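Local coordinates for protein dodecin (Thermus thermophilus, PDB 2UX9) that binds and sequesters flavins such as FMN and FAD, and also coenzyme A, probably as a cofactor storage protein built as a hollow dodecamer, at residues C[9-14]-C[57-62]. The protein carries 1 engineered substitution. Numbering follows the deposited sequence.
Sequences ELVGTS and QVVLEV. With FMN (flavin mononucleotide), chain H; FMN (flavin mononucleotide), chain B.
Glu9, with CG anti to its backbone N (chi1 -165°), stretches its extended chain obliquely over Val59, OE2 lying 3.3 Å from Val59 CG1. Its carboxylate comes close to that of Glu61, a crowding of like charge that Lys7 of a neighbouring subunit probably eases through a salt bridge to Glu9 OE2. Leu10 forms a hydrogen-bonded antiparallel pair with Leu60, its N 2.9 Å from Leu60 O and its O 2.8 Å from Leu60 N, both nearly straight; its CD1 also meets Val62 CG2, the two side chains crossing obliquely. Val11 and Val59 lie side by side, CG2 to CG2 at 4.0 Å, and both touch the C7M methyl of one FMN. Gly12 and Val58 form the next hydrogen-bonded pair, Gly12 N to Val58 O being the more bent bond (144°). Beside Thr13 CG2 runs the extended chain of Gln57, whose amide grips a second FMN twice: OE1 accepts from N3 at 2.8 Å and NE2 donates to O2 at 2.9 Å. An alanine in place of Gln57 would remove both bonds and would probably loosen the hold on the flavin's pyrimidine edge. Both strands belong to the antiparallel dodecin sheet, whose Val11, Val59 and Gln57 face lines the paired-flavin site between subunits.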
loop_
_atom_site.group_PDB
_atom_site.type_symbol
_atom_site.label_atom_id
_atom_site.label_comp_id
_atom_site.label_asym_id
_atom_site.label_seq_id
_atom_site.Cartn_x
_atom_site.Cartn_y
_atom_site.Cartn_z
ATOM N N GLU C 9 -1.086 -4.551 -19.122
ATOM C CA GLU C 9 -0.511 -3.290 -18.688
ATOM C C GLU C 9 0.213 -2.587 -19.836
ATOM O O GLU C 9 1.157 -3.127 -20.420
ATOM C CB GLU C 9 0.437 -3.528 -17.531
ATOM C CG GLU C 9 0.810 -2.274 -16.772
ATOM C CD GLU C 9 1.675 -2.565 -15.564
ATOM O OE1 GLU C 9 2.050 -3.735 -15.354
ATOM O OE2 GLU C 9 1.986 -1.624 -14.836
ATOM N N LEU C 10 -0.256 -1.389 -20.160
ATOM C CA LEU C 10 0.296 -0.565 -21.226
ATOM C C LEU C 10 0.765 0.750 -20.646
ATOM O O LEU C 10 0.323 1.162 -19.556
ATOM C CB LEU C 10 -0.763 -0.286 -22.291
ATOM C CG LEU C 10 -1.391 -1.522 -22.924
ATOM C CD1 LEU C 10 -2.492 -1.143 -23.909
ATOM C CD2 LEU C 10 -0.358 -2.413 -23.591
ATOM N N VAL C 11 1.651 1.412 -21.373
ATOM C CA VAL C 11 2.018 2.781 -21.072
ATOM C C VAL C 11 1.755 3.620 -22.305
ATOM O O VAL C 11 2.395 3.431 -23.345
ATOM C CB VAL C 11 3.480 2.923 -20.659
ATOM C CG1 VAL C 11 3.737 4.353 -20.157
ATOM C CG2 VAL C 11 3.878 1.874 -19.605
ATOM N N GLY C 12 0.784 4.520 -22.208
ATOM C CA GLY C 12 0.533 5.474 -23.263
ATOM C C GLY C 12 1.372 6.703 -23.025
ATOM O O GLY C 12 1.581 7.118 -21.881
ATOM N N THR C 13 1.858 7.307 -24.096
ATOM C CA THR C 13 2.608 8.548 -23.966
ATOM C C THR C 13 2.080 9.617 -24.910
ATOM O O THR C 13 1.535 9.315 -25.977
ATOM C CB THR C 13 4.112 8.355 -24.219
ATOM O OG1 THR C 13 4.383 8.216 -25.622
ATOM C CG2 THR C 13 4.630 7.149 -23.476
ATOM N N SER C 14 2.253 10.870 -24.511
ATOM C CA SER C 14 1.904 12.008 -25.348
ATOM C C SER C 14 2.607 13.250 -24.862
ATOM O O SER C 14 2.789 13.424 -23.665
ATOM C CB SER C 14 0.404 12.258 -25.340
ATOM O OG SER C 14 0.106 13.376 -26.168
ATOM N N GLN C 57 3.513 10.167 -19.434
ATOM C CA GLN C 57 3.510 8.716 -19.538
ATOM C C GLN C 57 2.496 8.164 -18.548
ATOM O O GLN C 57 2.662 8.328 -17.339
ATOM C CB GLN C 57 4.908 8.171 -19.235
ATOM C CG GLN C 57 5.991 8.688 -20.186
ATOM C CD GLN C 57 7.393 8.357 -19.730
ATOM O OE1 GLN C 57 7.625 8.191 -18.537
ATOM N NE2 GLN C 57 8.342 8.270 -20.674
ATOM N N VAL C 58 1.429 7.551 -19.043
ATOM C CA VAL C 58 0.377 7.060 -18.171
ATOM C C VAL C 58 0.387 5.542 -18.238
ATOM O O VAL C 58 0.204 4.963 -19.310
ATOM C CB VAL C 58 -0.975 7.623 -18.569
ATOM C CG1 VAL C 58 -2.056 7.072 -17.657
ATOM C CG2 VAL C 58 -0.941 9.142 -18.502
ATOM N N VAL C 59 0.652 4.915 -17.099
ATOM C CA VAL C 59 0.704 3.474 -16.982
ATOM C C VAL C 59 -0.693 3.028 -16.631
ATOM O O VAL C 59 -1.246 3.479 -15.636
ATOM C CB VAL C 59 1.673 3.039 -15.874
ATOM C CG1 VAL C 59 1.746 1.492 -15.792
ATOM C CG2 VAL C 59 3.059 3.669 -16.082
ATOM N N LEU C 60 -1.286 2.170 -17.455
ATOM C CA LEU C 60 -2.638 1.738 -17.188
ATOM C C LEU C 60 -2.850 0.267 -17.461
ATOM O O LEU C 60 -2.168 -0.338 -18.283
ATOM C CB LEU C 60 -3.659 2.603 -17.938
ATOM C CG LEU C 60 -3.656 2.580 -19.465
ATOM C CD1 LEU C 60 -4.808 3.407 -20.048
ATOM C CD2 LEU C 60 -2.343 3.062 -20.048
ATOM N N GLU C 61 -3.774 -0.311 -16.717
ATOM C CA GLU C 61 -4.287 -1.654 -16.968
ATOM C C GLU C 61 -5.503 -1.535 -17.863
ATOM O O GLU C 61 -6.346 -0.661 -17.636
ATOM C CB GLU C 61 -4.712 -2.310 -15.657
ATOM C CG GLU C 61 -3.576 -2.539 -14.666
ATOM C CD GLU C 61 -2.772 -3.783 -14.968
ATOM O OE1 GLU C 61 -1.755 -4.003 -14.285
ATOM O OE2 GLU C 61 -3.153 -4.545 -15.882
ATOM N N VAL C 62 -5.599 -2.405 -18.855
ATOM C CA VAL C 62 -6.726 -2.411 -19.762
ATOM C C VAL C 62 -7.372 -3.792 -19.657
ATOM O O VAL C 62 -6.693 -4.813 -19.825
ATOM C CB VAL C 62 -6.257 -2.112 -21.188
ATOM C CG1 VAL C 62 -7.400 -2.160 -22.127
ATOM C CG2 VAL C 62 -5.559 -0.727 -21.238
HETATM N N1 FMN H . 12.550 7.839 -18.037
HETATM C C2 FMN H . 11.279 7.919 -18.519
HETATM O O2 FMN H . 11.121 8.181 -19.700
HETATM N N3 FMN H . 10.199 7.675 -17.694
HETATM C C4 FMN H . 10.390 7.347 -16.368
HETATM O O4 FMN H . 9.447 7.532 -15.594
HETATM C C4A FMN H . 11.686 7.249 -15.885
HETATM N N5 FMN H . 11.908 6.876 -14.578
HETATM C C5A FMN H . 13.189 6.779 -14.088
HETATM C C6 FMN H . 13.378 6.413 -12.758
HETATM C C7 FMN H . 14.665 6.314 -12.233
HETATM C C7M FMN H . 14.844 5.727 -10.865
HETATM C C8 FMN H . 15.760 6.593 -13.057
HETATM C C8M FMN H . 17.162 6.594 -12.519
HETATM C C9 FMN H . 15.568 6.944 -14.386
HETATM C C9A FMN H . 14.281 7.047 -14.911
HETATM N N10 FMN H . 14.060 7.417 -16.244
HETATM C C10 FMN H . 12.765 7.492 -16.722
HETATM C "C1'" FMN H . 15.203 7.813 -17.156
HETATM C "C2'" FMN H . 15.725 9.211 -16.824
HETATM O "O2'" FMN H . 14.729 10.175 -17.092
HETATM C "C3'" FMN H . 16.981 9.580 -17.618
HETATM O "O3'" FMN H . 16.699 9.579 -19.001
HETATM C "C4'" FMN H . 18.151 8.644 -17.339
HETATM O "O4'" FMN H . 18.276 8.424 -15.950
HETATM C "C5'" FMN H . 19.457 9.224 -17.871
HETATM O "O5'" FMN H . 19.642 10.485 -17.260
HETATM P P FMN H . 20.991 11.316 -17.481
HETATM O O1P FMN H . 20.779 12.659 -16.818
HETATM O O2P FMN H . 22.161 10.603 -16.841
HETATM O O3P FMN H . 21.234 11.493 -18.962
HETATM N N1 FMN B . 14.503 4.551 -17.699
HETATM C C2 FMN B . 15.370 4.285 -16.683
HETATM O O2 FMN B . 16.557 4.495 -16.863
HETATM N N3 FMN B . 14.904 3.822 -15.468
HETATM C C4 FMN B . 13.556 3.620 -15.264
HETATM O O4 FMN B . 13.226 2.852 -14.357
HETATM C C4A FMN B . 12.675 3.907 -16.295
HETATM N N5 FMN B . 11.319 3.761 -16.104
HETATM C C5A FMN B . 10.436 4.041 -17.121
HETATM C C6 FMN B . 9.073 3.869 -16.899
HETATM C C7 FMN B . 8.158 4.138 -17.914
HETATM C C7M FMN B . 6.695 4.137 -17.587
HETATM C C8 FMN B . 8.627 4.575 -19.157
HETATM C C8M FMN B . 7.693 4.789 -20.314
HETATM C C9 FMN B . 9.985 4.759 -19.370
HETATM C C9A FMN B . 10.903 4.487 -18.356
HETATM N N10 FMN B . 12.281 4.646 -18.552
HETATM C C10 FMN B . 13.150 4.376 -17.511
HETATM C "C1'" FMN B . 12.850 5.034 -19.901
HETATM C "C2'" FMN B . 12.818 3.860 -20.881
HETATM O "O2'" FMN B . 13.678 2.834 -20.433
HETATM C "C3'" FMN B . 13.236 4.258 -22.297
HETATM O "O3'" FMN B . 14.564 4.738 -22.296
HETATM C "C4'" FMN B . 12.318 5.310 -22.911
HETATM O "O4'" FMN B . 10.967 4.969 -22.680
HETATM C "C5'" FMN B . 12.552 5.435 -24.412
HETATM O "O5'" FMN B . 12.337 4.161 -24.984
HETATM P P FMN B . 12.356 3.955 -26.569
HETATM O O1P FMN B . 12.249 2.466 -26.810
HETATM O O2P FMN B . 11.185 4.667 -27.208
HETATM O O3P FMN B . 13.657 4.486 -27.128
#